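Local coordinates for cycloalternan-forming enzyme (Listeria monocytogenes serovar 1/2a, PDB 5F7U), which belongs to glycoside hydrolase family 31 and holds glycans in a pocket lined largely by its TIM-barrel domain and at several further sites, at residues Arg283-Val288 against Phe584-Thr589; Gly596-Gly601 against Ser623-Trp628; Ala616-Ser621 against Met720-Met725. The protein carries 1 engineered substitution. All coordinates share one frame; numbering follows the deposited sequence.

Interaction 1: Arg283-Val288 against Phe584-Thr589. With GLC (alpha-D-glucopyranose), chain F; GLC (alpha-D-glucopyranose), chain B.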
loop_
_atom_site.group_PDB
_atom_site.type_symbol
_atom_site.label_atom_id
_atom_site.label_comp_id
_atom_site.label_asym_id
_atom_site.label_seq_id
_atom_site.Cartn_x
_atom_site.Cartn_y
_atom_site.Cartn_z
ATOM N N ARG A 283 5.449 12.986 -7.673
ATOM C CA ARG A 283 4.382 12.529 -8.578
ATOM C C ARG A 283 4.026 11.071 -8.289
ATOM O O ARG A 283 4.740 10.392 -7.539
ATOM C CB ARG A 283 4.778 12.739 -10.034
ATOM C CG ARG A 283 4.967 14.226 -10.345
ATOM C CD ARG A 283 5.505 14.438 -11.735
ATOM N NE ARG A 283 5.845 15.848 -11.911
ATOM C CZ ARG A 283 6.295 16.378 -13.036
ATOM N NH1 ARG A 283 6.478 15.609 -14.127
ATOM N NH2 ARG A 283 6.580 17.691 -13.064
ATOM N N THR A 284 2.911 10.615 -8.852
ATOM C CA THR A 284 2.444 9.251 -8.635
ATOM C C THR A 284 1.478 8.777 -9.708
ATOM O O THR A 284 0.750 9.588 -10.319
ATOM C CB THR A 284 1.787 9.058 -7.257
ATOM O OG1 THR A 284 1.457 7.665 -7.085
ATOM C CG2 THR A 284 0.503 9.930 -7.075
ATOM N N TYR A 285 1.481 7.461 -9.900
ATOM C CA TYR A 285 0.558 6.796 -10.810
ATOM C C TYR A 285 -0.805 6.594 -10.175
ATOM O O TYR A 285 -1.778 6.331 -10.871
ATOM C CB TYR A 285 1.068 5.392 -11.122
ATOM C CG TYR A 285 2.511 5.269 -11.547
ATOM C CD1 TYR A 285 2.874 5.431 -12.893
ATOM C CD2 TYR A 285 3.509 4.917 -10.603
ATOM C CE1 TYR A 285 4.192 5.266 -13.301
ATOM C CE2 TYR A 285 4.830 4.755 -11.006
ATOM C CZ TYR A 285 5.154 4.941 -12.346
ATOM O OH TYR A 285 6.439 4.771 -12.718
ATOM N N LEU A 286 -0.865 6.656 -8.847
ATOM C CA LEU A 286 -2.055 6.200 -8.122
ATOM C C LEU A 286 -2.336 7.238 -7.042
ATOM O O LEU A 286 -1.669 7.272 -6.014
ATOM C CB LEU A 286 -1.800 4.789 -7.542
ATOM C CG LEU A 286 -3.021 3.922 -7.190
ATOM C CD1 LEU A 286 -2.502 2.558 -6.732
ATOM C CD2 LEU A 286 -3.878 4.561 -6.110
ATOM N N ALA A 287 -3.311 8.102 -7.323
ATOM C CA ALA A 287 -3.584 9.290 -6.494
ATOM C C ALA A 287 -4.995 9.189 -5.977
ATOM O O ALA A 287 -5.927 8.982 -6.754
ATOM C CB ALA A 287 -3.432 10.557 -7.326
ATOM N N VAL A 288 -5.156 9.363 -4.670
ATOM C CA VAL A 288 -6.462 9.129 -4.021
ATOM C C VAL A 288 -6.721 10.314 -3.100
ATOM O O VAL A 288 -5.864 10.639 -2.299
ATOM C CB VAL A 288 -6.424 7.828 -3.174
ATOM C CG1 VAL A 288 -7.751 7.643 -2.446
ATOM C CG2 VAL A 288 -6.079 6.603 -4.049
ATOM N N PHE A 584 -2.671 -7.064 -12.521
ATOM C CA PHE A 584 -1.438 -6.531 -11.956
ATOM C C PHE A 584 -1.290 -5.188 -12.674
ATOM O O PHE A 584 -1.083 -5.151 -13.903
ATOM C CB PHE A 584 -0.322 -7.535 -12.301
ATOM C CG PHE A 584 0.948 -7.371 -11.507
ATOM C CD1 PHE A 584 1.884 -6.379 -11.853
ATOM C CD2 PHE A 584 1.256 -8.273 -10.471
ATOM C CE1 PHE A 584 3.081 -6.235 -11.146
ATOM C CE2 PHE A 584 2.464 -8.128 -9.757
ATOM C CZ PHE A 584 3.369 -7.107 -10.101
ATOM N N SER A 585 -1.455 -4.082 -11.934
ATOM C CA SER A 585 -1.593 -2.740 -12.558
ATOM C C SER A 585 -0.816 -1.694 -11.782
ATOM O O SER A 585 -0.339 -1.983 -10.682
ATOM C CB SER A 585 -3.060 -2.324 -12.583
ATOM O OG SER A 585 -3.854 -3.340 -13.176
ATOM N N ARG A 586 -0.657 -0.493 -12.345
ATOM C CA ARG A 586 0.072 0.555 -11.608
ATOM C C ARG A 586 -0.713 1.813 -11.298
ATOM O O ARG A 586 -0.372 2.518 -10.343
ATOM C CB ARG A 586 1.389 0.923 -12.285
ATOM C CG ARG A 586 1.223 1.581 -13.623
ATOM C CD ARG A 586 2.562 2.035 -14.183
ATOM N NE ARG A 586 2.260 2.948 -15.273
ATOM C CZ ARG A 586 3.079 3.242 -16.279
ATOM N NH1 ARG A 586 4.302 2.687 -16.361
ATOM N NH2 ARG A 586 2.668 4.112 -17.194
ATOM N N SER A 587 -1.768 2.087 -12.077
ATOM C CA SER A 587 -2.432 3.386 -12.008
ATOM C C SER A 587 -3.853 3.289 -11.520
ATOM O O SER A 587 -4.542 2.316 -11.819
ATOM C CB SER A 587 -2.455 4.052 -13.385
ATOM O OG SER A 587 -2.936 5.392 -13.254
ATOM N N GLY A 588 -4.311 4.317 -10.803
ATOM C CA GLY A 588 -5.727 4.361 -10.437
ATOM C C GLY A 588 -6.060 5.452 -9.442
ATOM O O GLY A 588 -5.208 6.261 -9.078
ATOM N N THR A 589 -7.327 5.481 -9.037
ATOM C CA THR A 589 -7.762 6.438 -8.019
ATOM C C THR A 589 -8.628 5.703 -6.987
ATOM O O THR A 589 -8.534 4.479 -6.875
ATOM C CB THR A 589 -8.412 7.694 -8.662
ATOM O OG1 THR A 589 -8.594 8.696 -7.650
ATOM C CG2 THR A 589 -9.721 7.339 -9.338
HETATM C C1 GLC F . 8.567 4.406 -20.605
HETATM C C2 GLC F . 7.068 4.279 -20.306
HETATM C C3 GLC F . 6.801 3.285 -19.167
HETATM C C4 GLC F . 7.376 1.903 -19.502
HETATM C C5 GLC F . 8.877 2.094 -19.820
HETATM C C6 GLC F . 9.574 0.819 -20.271
HETATM O O1 GLC F . 9.227 5.107 -19.542
HETATM O O2 GLC F . 6.553 5.562 -19.949
HETATM O O3 GLC F . 5.399 3.227 -18.911
HETATM O O4 GLC F . 7.253 0.984 -18.390
HETATM O O5 GLC F . 9.171 3.114 -20.802
HETATM O O6 GLC F . 10.360 0.437 -19.146
HETATM C C1 GLC B . 6.129 0.071 -18.426
HETATM C C2 GLC B . 6.057 -0.727 -17.106
HETATM C C3 GLC B . 7.201 -1.750 -16.955
HETATM C C4 GLC B . 7.282 -2.648 -18.200
HETATM C C5 GLC B . 7.179 -1.829 -19.495
HETATM C C6 GLC B . 7.092 -2.683 -20.749
HETATM O O2 GLC B . 5.910 0.161 -15.993
HETATM O O3 GLC B . 7.012 -2.582 -15.797
HETATM O O4 GLC B . 8.518 -3.385 -18.197
HETATM O O5 GLC B . 6.086 -0.888 -19.502
HETATM O O6 GLC B . 7.195 -1.769 -21.859
#
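Y285 O takes two donors at once. S587 OG binds it at 2.8 Å, in the plane of the carbonyl. G588 N reaches it at 3.2 Å from above that plane. S587 OG can do this because it stands anti to its own backbone N. Two residues on from Y285, A287 N returns a bond to G588 O, 3.2 Å long and nearly along the C=O axis. This gives a single backbone bridge between L286 and G588. T589 OG1 then closes on A287 O at 2.8 Å, again in the carbonyl plane. L286 N looks the other way and lies 3.1 Å from T284 OG1. This bond is nearly straight (174°) and makes an ST turn. T284 OG1 is also bonded to E255 O.

The two chains come from different parts of a family 31 fold. Residues 283-288 belong to the N-terminal galactose mutarotase-like region. Residues 584-589 form the fifth strand of the TIM barrel and the loop that leaves it.

R586 crosses Y285 obliquely. Its CG sits in the crowded position between backbone N and carbonyl carbon (chi1 66°), and the chain then runs extended to NE. CD lies over one face of the Y285 ring, 4.0 Å from its centroid. The guanidinium continues past the rim of the ring, tilted 28° to it. At its far edge are two glucose units. R586 NH1 is 2.8 Å from O3 of the chain F glucose in a good bond, and 3.0 Å from O2 of the chain B glucose in a weak one. NH2 adds a weak bond to the same O3. NE is held by a salt bridge to E540. The Y285 hydroxyl pairs with Q278 and with the backbone N of D602.

Interaction 2: Gly596-Gly601 against Ser623-Trp628. With GLC (alpha-D-glucopyranose), chain B.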
loop_
_atom_site.group_PDB
_atom_site.type_symbol
_atom_site.label_atom_id
_atom_site.label_comp_id
_atom_site.label_asym_id
_atom_site.label_seq_id
_atom_site.Cartn_x
_atom_site.Cartn_y
_atom_site.Cartn_z
ATOM N N GLY A 596 -7.562 -5.927 -8.076
ATOM C CA GLY A 596 -6.280 -6.643 -8.219
ATOM C C GLY A 596 -5.059 -5.994 -7.584
ATOM O O GLY A 596 -5.177 -5.184 -6.650
ATOM N N ILE A 597 -3.888 -6.387 -8.073
ATOM C CA ILE A 597 -2.599 -5.989 -7.482
ATOM C C ILE A 597 -2.162 -4.648 -8.067
ATOM O O ILE A 597 -2.409 -4.389 -9.258
ATOM C CB ILE A 597 -1.506 -7.061 -7.775
ATOM C CG1 ILE A 597 -1.842 -8.340 -7.013
ATOM C CG2 ILE A 597 -0.102 -6.569 -7.393
ATOM C CD1 ILE A 597 -1.119 -9.569 -7.509
ATOM N N TYR A 598 -1.525 -3.810 -7.245
ATOM C CA TYR A 598 -0.868 -2.577 -7.763
ATOM C C TYR A 598 0.601 -2.646 -7.458
ATOM O O TYR A 598 0.960 -2.936 -6.306
ATOM C CB TYR A 598 -1.521 -1.290 -7.181
ATOM C CG TYR A 598 -2.907 -1.165 -7.742
ATOM C CD1 TYR A 598 -3.958 -1.915 -7.192
ATOM C CD2 TYR A 598 -3.155 -0.417 -8.906
ATOM C CE1 TYR A 598 -5.231 -1.896 -7.763
ATOM C CE2 TYR A 598 -4.428 -0.398 -9.476
ATOM C CZ TYR A 598 -5.454 -1.133 -8.905
ATOM O OH TYR A 598 -6.725 -1.099 -9.457
ATOM N N TRP A 599 1.449 -2.424 -8.476
ATOM C CA TRP A 599 2.906 -2.324 -8.214
ATOM C C TRP A 599 3.395 -0.895 -8.336
ATOM O O TRP A 599 2.761 -0.085 -9.003
ATOM C CB TRP A 599 3.729 -3.307 -9.068
ATOM C CG TRP A 599 4.263 -2.764 -10.363
ATOM C CD1 TRP A 599 5.529 -2.327 -10.590
ATOM C CD2 TRP A 599 3.554 -2.622 -11.612
ATOM N NE1 TRP A 599 5.666 -1.932 -11.906
ATOM C CE2 TRP A 599 4.475 -2.091 -12.552
ATOM C CE3 TRP A 599 2.247 -2.911 -12.031
ATOM C CZ2 TRP A 599 4.127 -1.814 -13.891
ATOM C CZ3 TRP A 599 1.895 -2.665 -13.368
ATOM C CH2 TRP A 599 2.840 -2.091 -14.281
ATOM N N SER A 600 4.507 -0.590 -7.659
ATOM C CA SER A 600 4.989 0.788 -7.498
ATOM C C SER A 600 5.671 1.397 -8.732
ATOM O O SER A 600 6.195 2.511 -8.674
ATOM C CB SER A 600 5.889 0.858 -6.262
ATOM O OG SER A 600 7.106 0.167 -6.515
ATOM N N GLY A 601 5.641 0.695 -9.862
ATOM C CA GLY A 601 6.109 1.288 -11.112
ATOM C C GLY A 601 7.608 1.246 -11.331
ATOM O O GLY A 601 8.291 0.335 -10.867
ATOM N N SER A 623 -4.285 4.172 2.216
ATOM C CA SER A 623 -5.257 4.585 1.208
ATOM C C SER A 623 -6.152 3.432 0.736
ATOM O O SER A 623 -6.941 3.609 -0.183
ATOM C CB SER A 623 -4.522 5.221 0.009
ATOM O OG SER A 623 -3.682 6.273 0.450
ATOM N N GLY A 624 -6.033 2.267 1.379
ATOM C CA GLY A 624 -6.932 1.139 1.084
ATOM C C GLY A 624 -6.433 0.233 -0.035
ATOM O O GLY A 624 -7.147 -0.691 -0.451
ATOM N N VAL A 625 -5.216 0.481 -0.522
ATOM C CA VAL A 625 -4.612 -0.364 -1.569
ATOM C C VAL A 625 -3.626 -1.288 -0.841
ATOM O O VAL A 625 -2.485 -0.917 -0.557
ATOM C CB VAL A 625 -3.941 0.470 -2.689
ATOM C CG1 VAL A 625 -3.265 -0.439 -3.724
ATOM C CG2 VAL A 625 -4.986 1.340 -3.374
ATOM N N SER A 626 -4.108 -2.483 -0.517
ATOM C CA SER A 626 -3.399 -3.418 0.354
ATOM C C SER A 626 -2.572 -4.416 -0.447
ATOM O O SER A 626 -1.490 -4.798 -0.015
ATOM C CB SER A 626 -4.449 -4.161 1.185
ATOM O OG SER A 626 -3.898 -5.184 2.009
ATOM N N TYR A 627 -3.088 -4.840 -1.606
ATOM C CA TYR A 627 -2.387 -5.863 -2.405
ATOM C C TYR A 627 -1.370 -5.168 -3.284
ATOM O O TYR A 627 -1.585 -4.969 -4.493
ATOM C CB TYR A 627 -3.359 -6.687 -3.241
ATOM C CG TYR A 627 -4.384 -7.491 -2.445
ATOM C CD1 TYR A 627 -4.269 -7.692 -1.043
ATOM C CD2 TYR A 627 -5.483 -8.043 -3.106
ATOM C CE1 TYR A 627 -5.238 -8.427 -0.354
ATOM C CE2 TYR A 627 -6.437 -8.793 -2.432
ATOM C CZ TYR A 627 -6.319 -8.980 -1.063
ATOM O OH TYR A 627 -7.306 -9.713 -0.413
ATOM N N TRP A 628 -0.270 -4.779 -2.644
ATOM C CA TRP A 628 0.726 -3.899 -3.244
ATOM C C TRP A 628 2.031 -4.665 -3.491
ATOM O O TRP A 628 2.481 -5.432 -2.632
ATOM C CB TRP A 628 0.935 -2.686 -2.332
ATOM C CG TRP A 628 2.060 -1.757 -2.756
ATOM C CD1 TRP A 628 1.954 -0.623 -3.520
ATOM C CD2 TRP A 628 3.441 -1.883 -2.414
ATOM N NE1 TRP A 628 3.178 -0.052 -3.695
ATOM C CE2 TRP A 628 4.116 -0.806 -3.030
ATOM C CE3 TRP A 628 4.178 -2.808 -1.639
ATOM C CZ2 TRP A 628 5.489 -0.598 -2.881
ATOM C CZ3 TRP A 628 5.565 -2.635 -1.524
ATOM C CH2 TRP A 628 6.197 -1.520 -2.122
HETATM C C1 GLC B . 6.129 0.071 -18.426
HETATM C C2 GLC B . 6.057 -0.727 -17.106
HETATM C C3 GLC B . 7.201 -1.750 -16.955
HETATM C C4 GLC B . 7.282 -2.648 -18.200
HETATM C C5 GLC B . 7.179 -1.829 -19.495
HETATM C C6 GLC B . 7.092 -2.683 -20.749
HETATM O O2 GLC B . 5.910 0.161 -15.993
HETATM O O3 GLC B . 7.012 -2.582 -15.797
HETATM O O4 GLC B . 8.518 -3.385 -18.197
HETATM O O5 GLC B . 6.086 -0.888 -19.502
HETATM O O6 GLC B . 7.195 -1.769 -21.859
#
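Y627 is the centre of an inverse gamma turn placed directly before a barrel strand. The turn is closed by a weak bond from W628 N to S626 O. The carbonyl of Y627 is left facing the neighbouring strand, and Y598 N meets it at 3.0 Å, nearly along the C=O axis (163°). I597 CA makes a CH...O contact with the same oxygen. On the other side of the bridge, W628 CA approaches Y598 O at 3.2 Å. Y598 and W628 are thus a parallel pair joining the sixth and seventh strands of the TIM barrel.

Their side chains lie on one face of the sheet. V625 CG1 touches Y598 CD1 at 3.8 Å, the two side chains crossing at about a right angle. The Y598 hydroxyl bonds to A592 O. S600 CB rests 3.7 Å from W628 CZ2, while W628 NE1 bonds to E255.

W599 points away from the 623-628 segment. The edge of its indole faces the chain B glucose, with CZ2 3.4 Å from O2. A ring carbon does the touching there, which implies van der Waals contact with the sugar. Across the strands, the cohesion is backbone and apolar.

Interaction 3: Ala616-Ser621 against Met720-Met725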
loop_
_atom_site.group_PDB
_atom_site.type_symbol
_atom_site.label_atom_id
_atom_site.label_comp_id
_atom_site.label_asym_id
_atom_site.label_seq_id
_atom_site.Cartn_x
_atom_site.Cartn_y
_atom_site.Cartn_z
ATOM N N ALA A 616 5.957 4.214 -0.792
ATOM C CA ALA A 616 4.841 4.012 -1.712
ATOM C C ALA A 616 3.899 2.915 -1.199
ATOM O O ALA A 616 2.685 3.090 -1.230
ATOM C CB ALA A 616 5.361 3.659 -3.104
ATOM N N GLY A 617 4.456 1.798 -0.708
ATOM C CA GLY A 617 3.619 0.711 -0.161
ATOM C C GLY A 617 2.885 1.107 1.110
ATOM O O GLY A 617 1.712 0.756 1.294
ATOM N N LEU A 618 3.559 1.862 1.970
ATOM C CA LEU A 618 2.960 2.258 3.240
ATOM C C LEU A 618 1.855 3.306 3.061
ATOM O O LEU A 618 0.820 3.245 3.722
ATOM C CB LEU A 618 4.033 2.767 4.228
ATOM C CG LEU A 618 5.050 1.700 4.664
ATOM C CD1 LEU A 618 6.149 2.308 5.546
ATOM C CD2 LEU A 618 4.388 0.484 5.344
ATOM N N SER A 619 2.080 4.270 2.178
ATOM C CA SER A 619 1.032 5.245 1.870
ATOM C C SER A 619 -0.158 4.580 1.127
ATOM O O SER A 619 -1.330 4.859 1.443
ATOM C CB SER A 619 1.627 6.410 1.064
ATOM O OG SER A 619 2.323 5.927 -0.054
ATOM N N ALA A 620 0.135 3.699 0.165
ATOM C CA ALA A 620 -0.929 2.982 -0.553
ATOM C C ALA A 620 -1.793 2.175 0.420
ATOM O O ALA A 620 -3.020 2.177 0.311
ATOM C CB ALA A 620 -0.362 2.093 -1.650
ATOM N N SER A 621 -1.136 1.533 1.390
ATOM C CA SER A 621 -1.821 0.770 2.431
ATOM C C SER A 621 -2.859 1.586 3.193
ATOM O O SER A 621 -4.023 1.159 3.357
ATOM C CB SER A 621 -0.770 0.235 3.405
ATOM O OG SER A 621 -1.396 -0.242 4.575
ATOM N N MET A 720 0.190 -4.686 4.970
ATOM C CA MET A 720 1.425 -4.063 5.423
ATOM C C MET A 720 1.074 -2.662 5.861
ATOM O O MET A 720 0.506 -1.927 5.062
ATOM C CB MET A 720 2.414 -4.017 4.254
ATOM C CG MET A 720 3.716 -3.323 4.594
ATOM S SD MET A 720 4.910 -3.275 3.233
ATOM C CE MET A 720 3.909 -2.430 2.023
ATOM N N ARG A 721 1.381 -2.288 7.110
ATOM C CA ARG A 721 0.906 -0.999 7.642
ATOM C C ARG A 721 2.004 -0.194 8.329
ATOM O O ARG A 721 2.815 -0.734 9.072
ATOM C CB ARG A 721 -0.252 -1.213 8.650
ATOM C CG ARG A 721 -1.465 -1.931 8.072
ATOM C CD ARG A 721 -2.600 -2.205 9.072
ATOM N NE ARG A 721 -2.128 -2.863 10.304
ATOM C CZ ARG A 721 -1.652 -4.107 10.374
ATOM N NH1 ARG A 721 -1.232 -4.599 11.548
ATOM N NH2 ARG A 721 -1.609 -4.878 9.282
ATOM N N GLN A 722 1.964 1.115 8.113
ATOM C CA GLN A 722 2.872 2.056 8.778
ATOM C C GLN A 722 2.509 1.996 10.281
ATOM O O GLN A 722 1.327 1.754 10.639
ATOM C CB GLN A 722 2.616 3.444 8.178
ATOM C CG GLN A 722 3.691 4.506 8.448
ATOM C CD GLN A 722 3.531 5.129 9.833
ATOM O OE1 GLN A 722 2.424 5.235 10.341
ATOM N NE2 GLN A 722 4.640 5.523 10.454
ATOM N N MET A 723 3.493 2.223 11.160
ATOM C CA MET A 723 3.294 1.934 12.595
ATOM C C MET A 723 2.151 2.704 13.246
ATOM O O MET A 723 1.459 2.174 14.118
ATOM C CB MET A 723 4.587 2.151 13.397
ATOM C CG MET A 723 5.770 1.252 13.013
ATOM S SD MET A 723 5.488 -0.519 13.124
ATOM C CE MET A 723 5.083 -0.681 14.870
ATOM N N ALA A 724 1.934 3.942 12.799
ATOM C CA ALA A 724 0.893 4.801 13.373
ATOM C C ALA A 724 -0.531 4.332 13.018
ATOM O O ALA A 724 -1.507 4.805 13.602
ATOM C CB ALA A 724 1.108 6.270 12.972
ATOM N N MET A 725 -0.660 3.399 12.070
ATOM C CA MET A 725 -1.979 2.800 11.806
ATOM C C MET A 725 -2.415 1.910 12.951
ATOM O O MET A 725 -3.617 1.773 13.193
ATOM C CB MET A 725 -1.993 1.979 10.509
ATOM C CG MET A 725 -1.764 2.775 9.235
ATOM S SD MET A 725 -2.864 4.171 8.983
ATOM C CE MET A 725 -4.425 3.343 8.730
HETATM O O HOH W 1 0.013 2.047 6.238
#
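S621 turns its hydroxyl straight at the strand. OG is anti to the backbone N (chi1 167°), which brings it to M720 O at 2.6 Å. It donates to that carbonyl within its plane, with a C=O...OG angle of 149°. The same hydroxyl oxygen lies beside R721 CG, although R721 CB points away from the helix. The R721 guanidinium is held by a salt bridge to D726 and by the carbonyls of S718 and G743.

M720 lies alongside the helix. Its chain is extended through SD and then bends at chi3 (58°), so that the methyl CE folds over the backbone of G617. CE is 3.8 Å from G617 CA, a close approach made possible by the missing side chain of glycine. L618 comes from the next position of the helix and presents one branch only. Its CD2 packs against M720 CG at 3.9 Å and also covers the backbone, 3.7 Å from Q722 N.

A water sits between the two main chains. It donates to L618 O at 2.9 Å and accepts from Q722 N at 2.9 Å. Both polar atoms are therefore satisfied without touching each other.

The end of Q722 leads away from the helix 607-622. Its OE1 caps the short, weakly bonded helix that follows, accepting from A724 N at 2.8 Å. Its NE2 bonds to the carbonyls of A733 and L736, so the amide is gripped at both ends.

The helix runs between the sixth and seventh strands of the TIM barrel, and 720-721 is an edge strand of an antiparallel sheet in the next domain. This barrel helix against a C-terminal beta domain forms part of the border between the two in a family 31 glycoside hydrolase.

In the fold
Interactions 1 and 2 are centred about 8 Å apart and share the barrel sheet. Strands 584-585 and 597-599 are neighbours there, probably hydrogen-bonded through S585 to I597 and W599. Both contacts reach the chain B glucose. Interaction 3 lies about 11 Å from interaction 2, centre to centre, and about 16 Å from interaction 1. It meets interaction 2 where W628 packs on G617 and on the methyl of M720. Along the chain, interaction 1 closes before the others open, while interactions 2 and 3 cross through helix 607-622. Interaction 1 joins the barrel to the mutarotase-like region, interaction 2 joins two of its own strands, and interaction 3 joins it to the C-terminal domain.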